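Local coordinates for microbial serine proteinases; subtilisin (Bacillus subtilis, PDB 2GKO), which catalyses the hydrolysis of peptide bonds as a cold-adapted serine endopeptidase of the subtilisin family, at residues 14-17 with 18-21; 100-103 with 104-108; 143-146 with 147-150; 268-271 with 272-275. All coordinates share one frame; numbering follows the deposited sequence.

Contact 2 follows a strand of the central sheet, contacts 3 and 4 are the N-caps of helices 146-157 and 271-283, and contact 1 is a surface turn just after helix 8-14. Contact 2 is the one near the active site: the side chain of L104 is about 7 Å from the bound phenylmethanesulfonic acid, whose pocket includes H71 and S249. The centres of contacts 3 and 4 are 24 Å apart. The side chain of R275 is about 5 Å from the bound sodium ion; that of T149 is about 10 Å from it. Contact 1 is remote, with its centre 38 Å from that of contact 3, on the opposite side of the chain's centre.

Contact 1 (14-17 with 18-21)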
ATOM      1  N   TYR A  14      11.640  -4.636   7.558  1.00 14.02           N
ATOM      2  CA  TYR A  14      12.254  -5.953   7.788  1.00 14.18           C
ATOM      3  C   TYR A  14      12.986  -5.972   9.127  1.00 15.67           C
ATOM      4  O   TYR A  14      13.296  -7.057   9.649  1.00 15.68           O
ATOM      5  CB  TYR A  14      13.237  -6.327   6.659  1.00 14.68           C
ATOM      6  CG  TYR A  14      12.567  -7.204   5.640  1.00 14.72           C
ATOM      7  CD1 TYR A  14      12.767  -8.576   5.631  1.00 14.29           C
ATOM      8  CD2 TYR A  14      11.651  -6.668   4.742  1.00 14.45           C
ATOM      9  CE1 TYR A  14      12.096  -9.395   4.715  1.00 12.87           C
ATOM     10  CE2 TYR A  14      10.978  -7.471   3.838  1.00 14.22           C
ATOM     11  CZ  TYR A  14      11.206  -8.834   3.822  1.00 14.20           C
ATOM     12  OH  TYR A  14      10.535  -9.622   2.928  1.00 12.60           O
ATOM     13  N   ASN A  15      13.245  -4.786   9.670  1.00 16.30           N
ATOM     14  CA  ASN A  15      13.972  -4.626  10.946  1.00 17.03           C
ATOM     15  C   ASN A  15      15.347  -5.288  10.877  1.00 17.29           C
ATOM     16  O   ASN A  15      15.705  -6.107  11.718  1.00 18.04           O
ATOM     17  CB  ASN A  15      13.119  -5.153  12.097  1.00 16.62           C
ATOM     18  CG  ASN A  15      13.519  -4.570  13.471  1.00 16.50           C
ATOM     19  OD1 ASN A  15      12.866  -4.866  14.459  1.00 21.26           O
ATOM     20  ND2 ASN A  15      14.576  -3.761  13.518  1.00 17.72           N
ATOM     21  N   ASN A  16      16.118  -4.912   9.869  1.00 17.82           N
ATOM     22  CA  ASN A  16      17.473  -5.410   9.687  1.00 18.55           C
ATOM     23  C   ASN A  16      18.309  -4.394   8.928  1.00 19.68           C
ATOM     24  O   ASN A  16      18.071  -4.141   7.745  1.00 20.25           O
ATOM     25  CB  ASN A  16      17.433  -6.750   8.942  1.00 18.69           C
ATOM     26  CG  ASN A  16      18.798  -7.380   8.776  1.00 19.07           C
ATOM     27  OD1 ASN A  16      19.827  -6.748   8.983  1.00 22.11           O
ATOM     28  ND2 ASN A  16      18.807  -8.651   8.382  1.00 23.14           N
ATOM     29  N   SER A  17      19.319  -3.847   9.597  1.00 19.47           N
ATOM     30  CA  SER A  17      20.118  -2.753   9.050  1.00 20.14           C
ATOM     31  C   SER A  17      21.024  -3.183   7.928  1.00 19.11           C
ATOM     32  O   SER A  17      21.540  -2.336   7.201  1.00 19.57           O
ATOM     33  CB  SER A  17      20.985  -2.139  10.159  1.00 20.66           C
ATOM     34  OG  SER A  17      20.172  -1.736  11.242  1.00 23.46           O
ATOM     35  N   ASN A  18      21.241  -4.492   7.799  1.00 19.62           N
ATOM     36  CA  ASN A  18      22.177  -5.046   6.816  1.00 19.72           C
ATOM     37  C   ASN A  18      21.509  -5.982   5.818  1.00 18.96           C
ATOM     38  O   ASN A  18      22.181  -6.748   5.144  1.00 19.64           O
ATOM     39  CB  ASN A  18      23.308  -5.795   7.531  1.00 19.58           C
ATOM     40  CG  ASN A  18      24.140  -4.885   8.382  1.00 21.04           C
ATOM     41  OD1 ASN A  18      24.194  -5.035   9.596  1.00 23.45           O
ATOM     42  ND2 ASN A  18      24.787  -3.922   7.751  1.00 21.77           N
ATOM     43  N   LEU A  19      20.186  -5.911   5.743  1.00 18.21           N
ATOM     44  CA  LEU A  19      19.395  -6.692   4.793  1.00 18.28           C
ATOM     45  C   LEU A  19      19.900  -6.488   3.373  1.00 17.74           C
ATOM     46  O   LEU A  19      20.069  -5.368   2.950  1.00 17.66           O
ATOM     47  CB  LEU A  19      17.923  -6.241   4.876  1.00 17.77           C
ATOM     48  CG  LEU A  19      16.892  -7.169   4.251  1.00 17.95           C
ATOM     49  CD1 LEU A  19      16.502  -8.312   5.135  1.00 18.59           C
ATOM     50  CD2 LEU A  19      15.644  -6.354   3.873  1.00 18.55           C
ATOM     51  N   THR A  20      20.149  -7.579   2.643  1.00 18.65           N
ATOM     52  CA  THR A  20      20.582  -7.496   1.247  1.00 19.50           C
ATOM     53  C   THR A  20      19.530  -7.974   0.253  1.00 18.49           C
ATOM     54  O   THR A  20      19.669  -7.726  -0.935  1.00 19.35           O
ATOM     55  CB  THR A  20      21.860  -8.328   1.040  1.00 19.97           C
ATOM     56  OG1 THR A  20      21.667  -9.634   1.598  1.00 23.37           O
ATOM     57  CG2 THR A  20      22.996  -7.741   1.847  1.00 22.16           C
ATOM     58  N   SER A  21      18.519  -8.683   0.742  1.00 17.52           N
ATOM     59  CA  SER A  21      17.415  -9.138  -0.106  1.00 17.12           C
ATOM     60  C   SER A  21      16.201  -9.471   0.744  1.00 16.07           C
ATOM     61  O   SER A  21      16.287  -9.623   1.967  1.00 17.06           O
ATOM     62  CB  SER A  21      17.826 -10.357  -0.951  1.00 17.18           C
ATOM     63  OG  SER A  21      17.996 -11.505  -0.141  1.00 19.33           O
TER
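The Y14 ring meets the branched end of L19 obliquely, and the N16 amide lies beside the same leucine. CD2 of L19 comes to 3.6 Å from CG of Y14. CD1 of L19 is 3.8 Å from CD1 of Y14. The two side chains cross at about a right angle. On the amide, N16 ND2 is 4.0 Å from L19 CD1, while OD1 serves the backbone.

The frame is a type I beta turn from N16 to L19, placed just after helix 8-14. The helix ends in a Schellman motif, with N15 at positive phi as the C-prime residue. The bond from L19 N to N16 O that closes the beta turn is weak, at 3.4 Å. A shorter bond of 2.9 Å, from N18 N to N16 OD1, adds an Asx turn. N16 has CG anti to its own N (chi1 -177°), and this swings the amide over the turn, within reach of N18. With an alanine here, N18 N would probably lose this acceptor, and the turn would rest on the weak L19 bond.

Outside the turn, Y14 OH is hydrogen-bonded to V92 O and S23 N, and L19 O to T6 OG1. The Asx bond is not made in the plane of the amide: N18 N sits 38° above it, with a C=O...N angle of 138° at N16 OD1.

Contact 2 (100-103 with 104-108); sequences AYKV and LGDDG
K102 closes strand 97-102, and the chain then turns away at V103 and runs on as an open loop through L104 to D106. V103 has a psi of -10°, which breaks the extended course of the strand. The peptide bond before D107 is cis. There are no backbone hydrogen bonds between 100-103 and 104-108, and side chains carry the contact.

K102 reaches forward beside the loop. Its CG is anti to the backbone N (chi1 -176°) and the rest of the chain is fully extended. CE passes 3.6 Å from L104 O. At the end, K102 NZ forms a salt bridge with the D106 carboxylate, 2.8 Å from OD2 and, more weakly, 3.0 Å from OD1. OD2 is met on its syn side, with NZ 27° out of the carboxylate plane.

Strand 97-102 belongs to the parallel part of the central subtilase sheet. As in other subtilisins, the loop after it probably forms part of the wall of the substrate cleft. L104 touches D34 of strand 29-34, and V103 packs on I115 and A118 of helix 112-129.

The salt bridge has further partners. D106 OD2 also pairs with R68 NH1, and K102 NZ donates to T66 O. K102 NZ and R68 NH1 lie close together, and the shared D106 carboxylate probably offsets their like charges. With a methionine in place of K102, D106 would probably lose its tie to the strand and T66 O a donor.

V103 and L104 touch through V103 CG2 and L104 CG, 3.9 Å apart.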
ATOM      1  N   ALA A 100      -1.495  -5.404 -12.074  1.00  9.56           N
ATOM      2  CA  ALA A 100      -1.307  -3.993 -12.376  1.00  9.52           C
ATOM      3  C   ALA A 100      -2.604  -3.529 -13.020  1.00  9.85           C
ATOM      4  O   ALA A 100      -2.879  -3.866 -14.179  1.00  9.61           O
ATOM      5  CB  ALA A 100      -0.103  -3.792 -13.316  1.00 10.11           C
ATOM      6  N   TYR A 101      -3.417  -2.797 -12.251  1.00  8.63           N
ATOM      7  CA  TYR A 101      -4.709  -2.277 -12.721  1.00  9.10           C
ATOM      8  C   TYR A 101      -4.592  -0.756 -12.876  1.00  9.65           C
ATOM      9  O   TYR A 101      -4.444  -0.029 -11.880  1.00  9.20           O
ATOM     10  CB  TYR A 101      -5.809  -2.619 -11.717  1.00  9.21           C
ATOM     11  CG  TYR A 101      -6.301  -4.052 -11.721  1.00  8.61           C
ATOM     12  CD1 TYR A 101      -5.638  -5.072 -12.421  1.00  9.18           C
ATOM     13  CD2 TYR A 101      -7.449  -4.397 -10.989  1.00  8.62           C
ATOM     14  CE1 TYR A 101      -6.105  -6.412 -12.384  1.00  9.12           C
ATOM     15  CE2 TYR A 101      -7.938  -5.695 -10.968  1.00  9.88           C
ATOM     16  CZ  TYR A 101      -7.268  -6.710 -11.664  1.00 10.77           C
ATOM     17  OH  TYR A 101      -7.773  -7.985 -11.590  1.00 11.45           O
ATOM     18  N   LYS A 102      -4.644  -0.260 -14.115  1.00  9.02           N
ATOM     19  CA  LYS A 102      -4.519   1.176 -14.367  1.00  9.06           C
ATOM     20  C   LYS A 102      -5.896   1.795 -14.148  1.00  9.98           C
ATOM     21  O   LYS A 102      -6.835   1.465 -14.857  1.00 10.77           O
ATOM     22  CB  LYS A 102      -3.967   1.467 -15.760  1.00  8.24           C
ATOM     23  CG  LYS A 102      -3.732   2.930 -16.055  1.00  8.67           C
ATOM     24  CD  LYS A 102      -3.032   3.104 -17.385  1.00 10.61           C
ATOM     25  CE  LYS A 102      -2.745   4.559 -17.644  1.00 11.82           C
ATOM     26  NZ  LYS A 102      -2.005   4.795 -18.936  1.00 12.38           N
ATOM     27  N   VAL A 103      -5.995   2.650 -13.147  1.00 10.18           N
ATOM     28  CA  VAL A 103      -7.231   3.377 -12.816  1.00 10.95           C
ATOM     29  C   VAL A 103      -7.106   4.898 -12.874  1.00 12.52           C
ATOM     30  O   VAL A 103      -8.123   5.603 -12.793  1.00 12.84           O
ATOM     31  CB  VAL A 103      -7.754   2.958 -11.427  1.00 10.44           C
ATOM     32  CG1 VAL A 103      -7.872   1.463 -11.355  1.00 11.52           C
ATOM     33  CG2 VAL A 103      -6.881   3.515 -10.265  1.00  9.59           C
ATOM     34  N   LEU A 104      -5.879   5.404 -13.010  1.00 13.78           N
ATOM     35  CA  LEU A 104      -5.592   6.833 -13.097  1.00 16.66           C
ATOM     36  C   LEU A 104      -5.086   7.046 -14.513  1.00 20.31           C
ATOM     37  O   LEU A 104      -4.036   6.540 -14.901  1.00 20.20           O
ATOM     38  CB  LEU A 104      -4.561   7.216 -12.054  1.00 16.46           C
ATOM     39  CG  LEU A 104      -4.903   6.890 -10.601  1.00 16.53           C
ATOM     40  CD1 LEU A 104      -3.811   7.360  -9.641  1.00 18.57           C
ATOM     41  CD2 LEU A 104      -6.209   7.523 -10.219  1.00 16.89           C
ATOM     42  N   GLY A 105      -5.904   7.721 -15.300  1.00 25.26           N
ATOM     43  CA  GLY A 105      -5.773   7.678 -16.743  1.00 28.60           C
ATOM     44  C   GLY A 105      -5.011   8.871 -17.213  1.00 31.93           C
ATOM     45  O   GLY A 105      -4.948   9.890 -16.511  1.00 32.54           O
ATOM     46  N   ASP A 106      -4.442   8.756 -18.410  1.00 35.65           N
ATOM     47  CA  ASP A 106      -3.598   9.808 -18.935  1.00 38.19           C
ATOM     48  C   ASP A 106      -4.466  10.986 -19.391  1.00 39.98           C
ATOM     49  O   ASP A 106      -5.567  10.802 -19.929  1.00 40.56           O
ATOM     50  CB  ASP A 106      -2.681   9.341 -20.089  1.00 38.78           C
ATOM     51  CG  ASP A 106      -2.082   7.949 -19.875  1.00 40.30           C
ATOM     52  OD1 ASP A 106      -1.246   7.746 -18.966  1.00 39.73           O
ATOM     53  OD2 ASP A 106      -2.403   6.992 -20.619  1.00 44.06           O
ATOM     54  N   ASP A 107      -4.022  12.195 -19.075  1.00 42.00           N
ATOM     55  CA  ASP A 107      -3.085  12.411 -17.974  1.00 43.69           C
ATOM     56  C   ASP A 107      -3.508  13.681 -17.260  1.00 44.52           C
ATOM     57  O   ASP A 107      -4.155  14.570 -17.832  1.00 45.15           O
ATOM     58  CB  ASP A 107      -1.614  12.402 -18.422  1.00 44.11           C
ATOM     59  CG  ASP A 107      -0.770  11.371 -17.675  1.00 45.55           C
ATOM     60  OD1 ASP A 107       0.341  11.724 -17.227  1.00 48.22           O
ATOM     61  OD2 ASP A 107      -1.118  10.179 -17.503  1.00 47.41           O
ATOM     62  N   GLY A 108      -3.119  13.748 -15.999  1.00 45.17           N
ATOM     63  CA  GLY A 108      -3.993  14.258 -14.966  1.00 45.20           C
ATOM     64  C   GLY A 108      -4.190  12.980 -14.178  1.00 45.32           C
ATOM     65  O   GLY A 108      -3.186  12.475 -13.643  1.00 46.19           O
TER

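Contact 3 (143-146 with 147-150)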
ATOM      1  N   GLY A 143     -12.888  14.094  -0.305  1.00 18.94           N
ATOM      2  CA  GLY A 143     -14.284  13.715  -0.435  1.00 19.20           C
ATOM      3  C   GLY A 143     -14.475  12.229  -0.640  1.00 19.09           C
ATOM      4  O   GLY A 143     -13.648  11.555  -1.263  1.00 19.41           O
ATOM      5  N   GLU A 144     -15.581  11.733  -0.108  1.00 18.27           N
ATOM      6  CA  GLU A 144     -15.962  10.336  -0.229  1.00 18.10           C
ATOM      7  C   GLU A 144     -16.849  10.064  -1.442  1.00 18.10           C
ATOM      8  O   GLU A 144     -17.994  10.512  -1.510  1.00 19.76           O
ATOM      9  CB  GLU A 144     -16.698   9.893   1.034  1.00 17.74           C
ATOM     10  CG  GLU A 144     -16.982   8.410   1.022  1.00 17.78           C
ATOM     11  CD  GLU A 144     -17.706   7.893   2.247  1.00 17.17           C
ATOM     12  OE1 GLU A 144     -17.956   8.654   3.209  1.00 16.98           O
ATOM     13  OE2 GLU A 144     -18.035   6.693   2.229  1.00 16.69           O
ATOM     14  N   SER A 145     -16.347   9.295  -2.388  1.00 17.49           N
ATOM     15  CA  SER A 145     -17.113   8.878  -3.550  1.00 16.70           C
ATOM     16  C   SER A 145     -17.878   7.606  -3.180  1.00 16.06           C
ATOM     17  O   SER A 145     -17.292   6.608  -2.766  1.00 14.19           O
ATOM     18  CB  SER A 145     -16.189   8.615  -4.744  1.00 16.90           C
ATOM     19  OG  SER A 145     -16.798   7.770  -5.695  1.00 18.57           O
ATOM     20  N   SER A 146     -19.203   7.637  -3.289  1.00 15.92           N
ATOM     21  CA  SER A 146     -19.986   6.435  -3.003  1.00 15.37           C
ATOM     22  C   SER A 146     -19.644   5.293  -3.974  1.00 14.76           C
ATOM     23  O   SER A 146     -19.718   4.139  -3.581  1.00 14.39           O
ATOM     24  CB  SER A 146     -21.498   6.727  -3.029  1.00 16.58           C
ATOM     25  OG  SER A 146     -21.861   7.236  -4.280  1.00 18.47           O
ATOM     26  N   LEU A 147     -19.265   5.595  -5.213  1.00 14.92           N
ATOM     27  CA  LEU A 147     -18.869   4.543  -6.156  1.00 14.83           C
ATOM     28  C   LEU A 147     -17.672   3.777  -5.587  1.00 14.94           C
ATOM     29  O   LEU A 147     -17.665   2.551  -5.569  1.00 14.70           O
ATOM     30  CB  LEU A 147     -18.517   5.141  -7.523  1.00 15.88           C
ATOM     31  CG  LEU A 147     -19.674   5.691  -8.348  1.00 18.07           C
ATOM     32  CD1 LEU A 147     -19.157   6.430  -9.564  1.00 20.58           C
ATOM     33  CD2 LEU A 147     -20.599   4.541  -8.764  1.00 20.01           C
ATOM     34  N   ILE A 148     -16.676   4.519  -5.103  1.00 14.40           N
ATOM     35  CA  ILE A 148     -15.466   3.889  -4.591  1.00 13.75           C
ATOM     36  C   ILE A 148     -15.754   3.187  -3.264  1.00 12.99           C
ATOM     37  O   ILE A 148     -15.358   2.041  -3.023  1.00 12.47           O
ATOM     38  CB  ILE A 148     -14.341   4.920  -4.450  1.00 13.69           C
ATOM     39  CG1 ILE A 148     -13.863   5.352  -5.841  1.00 15.33           C
ATOM     40  CG2 ILE A 148     -13.184   4.332  -3.628  1.00 13.98           C
ATOM     41  CD1 ILE A 148     -12.985   6.569  -5.841  1.00 15.07           C
ATOM     42  N   THR A 149     -16.449   3.873  -2.369  1.00 13.53           N
ATOM     43  CA  THR A 149     -16.846   3.270  -1.095  1.00 12.84           C
ATOM     44  C   THR A 149     -17.589   1.940  -1.254  1.00 13.03           C
ATOM     45  O   THR A 149     -17.251   0.935  -0.618  1.00 12.52           O
ATOM     46  CB  THR A 149     -17.728   4.250  -0.326  1.00 13.52           C
ATOM     47  OG1 THR A 149     -16.944   5.359   0.126  1.00 13.15           O
ATOM     48  CG2 THR A 149     -18.265   3.615   0.937  1.00 13.70           C
ATOM     49  N   ASN A 150     -18.598   1.932  -2.121  1.00 13.61           N
ATOM     50  CA  ASN A 150     -19.405   0.729  -2.325  1.00 13.59           C
ATOM     51  C   ASN A 150     -18.595  -0.408  -2.933  1.00 13.51           C
ATOM     52  O   ASN A 150     -18.791  -1.574  -2.581  1.00 14.33           O
ATOM     53  CB  ASN A 150     -20.623   1.033  -3.174  1.00 13.99           C
ATOM     54  CG  ASN A 150     -21.642   1.905  -2.440  1.00 15.09           C
ATOM     55  OD1 ASN A 150     -21.527   2.116  -1.232  1.00 14.04           O
ATOM     56  ND2 ASN A 150     -22.622   2.428  -3.180  1.00 14.19           N
TER
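This is the N-cap of helix 146-157, with S145 at the capping position and the loop residue E144 tied to the first turn. S145 OG accepts from I148 N at 3.3 Å. The bond is weak, though fairly straight. The hydroxyl is anti to the backbone N of its residue (chi1 158°), which turns it toward the N-H groups at the start of the helix. I148 CD1 also rests 4.0 Å from S145 CB.

The backbone then takes up the helical pattern. T149 N gives a 2.9 Å bond to S145 O, nearly along the C=O axis (163°). N150 N bonds to S146 O, also at 2.9 Å, with the donor tilted 29° from the carbonyl plane.

E144 makes the side-chain link. Its extended chain crosses T149 at about a right angle. T149 OG1 donates to E144 OE2 at 2.7 Å, and the oxygen uses its anti lone pair. CG of E144 is 3.2 Å from the same OG1, and T149 CG2 is 3.3 Å from OE2, so both branches of the threonine touch the glutamate. The other carboxylate oxygen, E144 OE1, forms a salt bridge with K221 NZ. The carboxylate is thus held at both oxygens.

The loop comes from strand 133-137, and the helix leads on to strand 161-165, its parallel neighbour, as a beta-alpha-beta crossover. T149 and E144 touch L182 of a loop. S145 and I148 pack on A112 of helix 112-129, L147 on A116 and I148 on I115.

Contact 4 (268-271 with 272-275)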
ATOM      1  N   ALA A 268      -4.971 -19.796   3.992  1.00 23.10           N
ATOM      2  CA  ALA A 268      -6.396 -19.997   4.198  1.00 23.11           C
ATOM      3  C   ALA A 268      -7.018 -18.971   5.157  1.00 22.61           C
ATOM      4  O   ALA A 268      -8.238 -18.950   5.327  1.00 23.32           O
ATOM      5  CB  ALA A 268      -6.654 -21.397   4.712  1.00 23.56           C
ATOM      6  N   ALA A 269      -6.184 -18.134   5.783  1.00 21.63           N
ATOM      7  CA  ALA A 269      -6.660 -16.979   6.559  1.00 20.31           C
ATOM      8  C   ALA A 269      -7.546 -16.064   5.704  1.00 19.20           C
ATOM      9  O   ALA A 269      -7.393 -16.015   4.496  1.00 18.77           O
ATOM     10  CB  ALA A 269      -5.475 -16.201   7.117  1.00 20.18           C
ATOM     11  N   SER A 270      -8.484 -15.366   6.342  1.00 18.00           N
ATOM     12  CA  SER A 270      -9.346 -14.396   5.675  1.00 17.40           C
ATOM     13  C   SER A 270      -8.652 -13.047   5.648  1.00 16.55           C
ATOM     14  O   SER A 270      -7.663 -12.848   6.347  1.00 15.77           O
ATOM     15  CB  SER A 270     -10.647 -14.206   6.436  1.00 17.69           C
ATOM     16  OG  SER A 270     -10.371 -13.668   7.723  1.00 16.52           O
ATOM     17  N   ASN A 271      -9.179 -12.124   4.851  1.00 16.09           N
ATOM     18  CA  ASN A 271      -8.733 -10.731   4.909  1.00 15.57           C
ATOM     19  C   ASN A 271      -8.797 -10.163   6.324  1.00 15.23           C
ATOM     20  O   ASN A 271      -7.923  -9.416   6.747  1.00 15.40           O
ATOM     21  CB  ASN A 271      -9.507  -9.815   3.941  1.00 15.26           C
ATOM     22  CG  ASN A 271     -11.034  -9.921   4.053  1.00 15.19           C
ATOM     23  OD1 ASN A 271     -11.595 -10.872   4.634  1.00 15.77           O
ATOM     24  ND2 ASN A 271     -11.723  -8.948   3.453  1.00 14.59           N
ATOM     25  N   VAL A 272      -9.855 -10.507   7.047  1.00 15.76           N
ATOM     26  CA  VAL A 272     -10.052  -9.996   8.406  1.00 15.79           C
ATOM     27  C   VAL A 272      -8.950 -10.510   9.344  1.00 15.79           C
ATOM     28  O   VAL A 272      -8.416  -9.751  10.165  1.00 14.57           O
ATOM     29  CB  VAL A 272     -11.493 -10.322   8.918  1.00 15.76           C
ATOM     30  CG1 VAL A 272     -11.685  -9.842  10.340  1.00 17.19           C
ATOM     31  CG2 VAL A 272     -12.565  -9.721   7.986  1.00 17.06           C
ATOM     32  N   ASP A 273      -8.590 -11.793   9.215  1.00 15.86           N
ATOM     33  CA  ASP A 273      -7.474 -12.369   9.963  1.00 16.68           C
ATOM     34  C   ASP A 273      -6.142 -11.672   9.714  1.00 16.60           C
ATOM     35  O   ASP A 273      -5.393 -11.400  10.639  1.00 16.37           O
ATOM     36  CB  ASP A 273      -7.262 -13.839   9.603  1.00 17.08           C
ATOM     37  CG  ASP A 273      -8.427 -14.735   9.986  1.00 19.42           C
ATOM     38  OD1 ASP A 273      -9.175 -14.446  10.967  1.00 20.76           O
ATOM     39  OD2 ASP A 273      -8.653 -15.775   9.331  1.00 19.73           O
ATOM     40  N   VAL A 274      -5.841 -11.392   8.447  1.00 15.76           N
ATOM     41  CA  VAL A 274      -4.569 -10.798   8.082  1.00 15.39           C
ATOM     42  C   VAL A 274      -4.529  -9.351   8.551  1.00 14.90           C
ATOM     43  O   VAL A 274      -3.511  -8.900   9.044  1.00 15.12           O
ATOM     44  CB  VAL A 274      -4.312 -10.901   6.556  1.00 15.11           C
ATOM     45  CG1 VAL A 274      -3.046 -10.134   6.155  1.00 15.78           C
ATOM     46  CG2 VAL A 274      -4.240 -12.370   6.144  1.00 14.50           C
ATOM     47  N   ARG A 275      -5.656  -8.663   8.414  1.00 15.35           N
ATOM     48  CA  ARG A 275      -5.808  -7.299   8.904  1.00 15.51           C
ATOM     49  C   ARG A 275      -5.572  -7.248  10.412  1.00 15.67           C
ATOM     50  O   ARG A 275      -4.930  -6.342  10.912  1.00 15.47           O
ATOM     51  CB  ARG A 275      -7.203  -6.798   8.575  1.00 15.62           C
ATOM     52  CG  ARG A 275      -7.431  -5.354   8.950  1.00 14.73           C
ATOM     53  CD  ARG A 275      -8.781  -4.866   8.591  1.00 12.62           C
ATOM     54  NE  ARG A 275      -8.885  -3.415   8.766  1.00 13.41           N
ATOM     55  CZ  ARG A 275      -9.968  -2.702   8.483  1.00 12.15           C
ATOM     56  NH1 ARG A 275     -11.050  -3.264   7.966  1.00 14.90           N
ATOM     57  NH2 ARG A 275      -9.936  -1.383   8.640  1.00 12.52           N
TER
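S270 and D273 each use a side-chain oxygen to accept from the other's backbone N-H. D273 N donates to S270 OG at 3.0 Å. S270 N donates to D273 OD2, also at 3.0 Å and almost straight (175°). OD2 is approached from above the carboxylate plane, 40° out of it. The serine hydroxyl lies between its own N and carbonyl carbon (chi1 63°), which brings it within bonding distance of D273 N.

This reciprocal pair is a capping box at the start of helix 271-283, with S270 as N-cap. Next, V274 N donates to S270 O at 3.1 Å, and R275 N to N271 O at 2.9 Å. V272 N has a weak bond of 3.0 Å to N271 OD1. The other amide atom of N271, ND2, is satisfied by V160 O and Y156 O, which fixes how the buried side chain is turned.

The R275 side chain finds its polar partners outside the cap. Its guanidinium is held by E225 through a salt bridge at NE, by Y156 OH at NH1 and by V183 O at NH2. A269 O accepts from W263 NE1 of helix 248-265. A269 CB packs 3.9 Å from D273 CB and 4.1 Å from V274 CG2.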